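Local atomic coordinates of aminotransferase TlmJ (Streptoalloteichus hindustanus, PDB entry 5UID), a protein that probably catalyses pyridoxal 5'-phosphate-dependent transfer of amino groups in natural-product biosynthesis. Residues Phe66-Leu71 with Pro154-Ser159. Numbering follows the deposited sequence.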
loop_
_atom_site.group_PDB
_atom_site.type_symbol
_atom_site.label_atom_id
_atom_site.label_comp_id
_atom_site.label_asym_id
_atom_site.label_seq_id
_atom_site.Cartn_x
_atom_site.Cartn_y
_atom_site.Cartn_z
ATOM N N PHE A 66 3.999 -2.630 -10.613
ATOM C CA PHE A 66 3.914 -1.288 -11.183
ATOM C C PHE A 66 5.266 -0.585 -11.142
ATOM O O PHE A 66 5.655 0.082 -12.109
ATOM C CB PHE A 66 2.865 -0.459 -10.437
ATOM C CG PHE A 66 1.480 -0.566 -11.009
ATOM C CD1 PHE A 66 0.707 -1.696 -10.791
ATOM C CD2 PHE A 66 0.941 0.477 -11.749
ATOM C CE1 PHE A 66 -0.569 -1.793 -11.312
ATOM C CE2 PHE A 66 -0.335 0.386 -12.274
ATOM C CZ PHE A 66 -1.093 -0.750 -12.054
ATOM N N LEU A 67 5.994 -0.719 -10.031
ATOM C CA LEU A 67 7.294 -0.065 -9.917
ATOM C C LEU A 67 8.276 -0.602 -10.949
ATOM O O LEU A 67 9.041 0.166 -11.544
ATOM C CB LEU A 67 7.859 -0.243 -8.508
ATOM C CG LEU A 67 7.196 0.544 -7.380
ATOM C CD1 LEU A 67 7.783 0.144 -6.035
ATOM C CD2 LEU A 67 7.345 2.038 -7.611
ATOM N N SER A 68 8.270 -1.917 -11.178
ATOM C CA SER A 68 9.226 -2.498 -12.116
ATOM C C SER A 68 8.993 -1.982 -13.531
ATOM O O SER A 68 9.950 -1.705 -14.263
ATOM C CB SER A 68 9.148 -4.025 -12.074
ATOM O OG SER A 68 7.915 -4.489 -12.588
HETATM N N MSE A 69 7.733 -1.832 -13.930
HETATM C CA MSE A 69 7.416 -1.289 -15.247
HETATM C C MSE A 69 7.826 0.178 -15.337
HETATM O O MSE A 69 8.181 0.666 -16.410
HETATM C CB MSE A 69 5.926 -1.446 -15.558
HETATM C CG MSE A 69 5.468 -2.895 -15.708
HETATM SE SE MSE A 69 6.442 -3.873 -17.099
HETATM C CE MSE A 69 7.315 -5.204 -15.973
ATOM N N GLU A 70 7.773 0.883 -14.204
ATOM C CA GLU A 70 8.252 2.262 -14.172
ATOM C C GLU A 70 9.771 2.313 -14.276
ATOM O O GLU A 70 10.325 3.079 -15.075
ATOM C CB GLU A 70 7.778 2.957 -12.894
ATOM C CG GLU A 70 6.275 3.178 -12.821
ATOM C CD GLU A 70 5.831 3.727 -11.478
ATOM O OE1 GLU A 70 6.705 4.102 -10.667
ATOM O OE2 GLU A 70 4.608 3.783 -11.230
ATOM N N LEU A 71 10.463 1.494 -13.480
ATOM C CA LEU A 71 11.922 1.515 -13.476
ATOM C C LEU A 71 12.488 1.087 -14.825
ATOM O O LEU A 71 13.514 1.615 -15.271
ATOM C CB LEU A 71 12.454 0.618 -12.358
ATOM C CG LEU A 71 12.124 1.082 -10.938
ATOM C CD1 LEU A 71 12.406 -0.021 -9.939
ATOM C CD2 LEU A 71 12.916 2.333 -10.591
ATOM N N PRO A 154 14.482 -7.540 -20.754
ATOM C CA PRO A 154 14.419 -7.772 -19.306
ATOM C C PRO A 154 13.283 -8.720 -18.947
ATOM O O PRO A 154 12.184 -8.647 -19.504
ATOM C CB PRO A 154 14.188 -6.370 -18.730
ATOM C CG PRO A 154 14.662 -5.434 -19.794
ATOM C CD PRO A 154 14.353 -6.114 -21.093
ATOM N N LEU A 155 13.558 -9.616 -18.003
ATOM C CA LEU A 155 12.590 -10.604 -17.544
ATOM C C LEU A 155 12.181 -10.279 -16.115
ATOM O O LEU A 155 13.036 -10.171 -15.229
ATOM C CB LEU A 155 13.169 -12.016 -17.624
ATOM C CG LEU A 155 12.274 -13.109 -17.046
ATOM C CD1 LEU A 155 10.970 -13.194 -17.819
ATOM C CD2 LEU A 155 12.996 -14.450 -17.047
ATOM N N VAL A 156 10.877 -10.129 -15.894
ATOM C CA VAL A 156 10.314 -9.878 -14.574
ATOM C C VAL A 156 9.577 -11.133 -14.129
ATOM O O VAL A 156 8.738 -11.664 -14.866
ATOM C CB VAL A 156 9.373 -8.661 -14.581
ATOM C CG1 VAL A 156 8.802 -8.426 -13.190
ATOM C CG2 VAL A 156 10.111 -7.423 -15.072
ATOM N N GLU A 157 9.892 -11.608 -12.929
ATOM C CA GLU A 157 9.285 -12.812 -12.375
ATOM C C GLU A 157 8.264 -12.419 -11.314
ATOM O O GLU A 157 8.633 -11.950 -10.232
ATOM C CB GLU A 157 10.344 -13.733 -11.779
ATOM C CG GLU A 157 11.099 -14.569 -12.790
ATOM C CD GLU A 157 12.121 -15.460 -12.121
ATOM O OE1 GLU A 157 13.312 -15.084 -12.094
ATOM O OE2 GLU A 157 11.723 -16.520 -11.592
ATOM N N ASP A 158 6.985 -12.611 -11.623
ATOM C CA ASP A 158 5.940 -12.535 -10.606
ATOM C C ASP A 158 5.999 -13.848 -9.836
ATOM O O ASP A 158 5.407 -14.855 -10.227
ATOM C CB ASP A 158 4.572 -12.292 -11.237
ATOM C CG ASP A 158 3.472 -12.090 -10.201
ATOM O OD1 ASP A 158 3.725 -12.314 -8.998
ATOM O OD2 ASP A 158 2.347 -11.701 -10.590
ATOM N N SER A 159 6.735 -13.837 -8.725
ATOM C CA SER A 159 6.975 -15.027 -7.921
ATOM C C SER A 159 5.974 -15.187 -6.778
ATOM O O SER A 159 6.283 -15.860 -5.787
ATOM C CB SER A 159 8.401 -14.998 -7.369
ATOM O OG SER A 159 9.324 -14.689 -8.398
#
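Val156 faces helix 61-72 with both of its methyl groups, one packing on Met69, present as selenomethionine, and the other facing Ser68, and so offers a compact example of how one branched side chain supplies the contact between two segments, as one part of a helix-on-sheet interface. The tight part lies at CG2: the terminal methyl CE of Met69 comes to 3.7 Å from Val156 CG2, an apolar contact in which the two side chains cross obliquely. Bends in the Met69 chain at chi2 (-57°) and chi3 (116°) bring this methyl to the strand, although the side chain does not set out straight at it. The selenomethionine is flanked further by Ala93 and Ile94 of helix 88-95 and by Val74, while Leu72 also packs on Val156.

The second methyl is more loosely engaged. Val156 CG1 stands 4.1 Å from Ser68 OG, a loose approach to a hydroxyl that is hydrogen-bonded within its own helix to Leu65 O, which probably helps it to be accommodated among apolar groups. The two backbones remain well apart, with the CA atoms of Ser68 and Val156 7.9 Å from each other, and all three touching residues are buried. Solvent is approached elsewhere, at partly exposed Glu70, which forms a salt bridge with Arg243, and at Pro154, just before the strand.

Strand 155-158 lies inside the mixed seven-stranded sheet, between strands 126-132 and 178-182. The same strand leads from this contact toward the cofactor site, where Asp158 OD2 lies close to N1 of the pyridoxal-modified lysine at position 187. A helix laid against a central, mostly parallel sheet in this way is characteristic of the large domain of fold-type I pyridoxal phosphate enzymes.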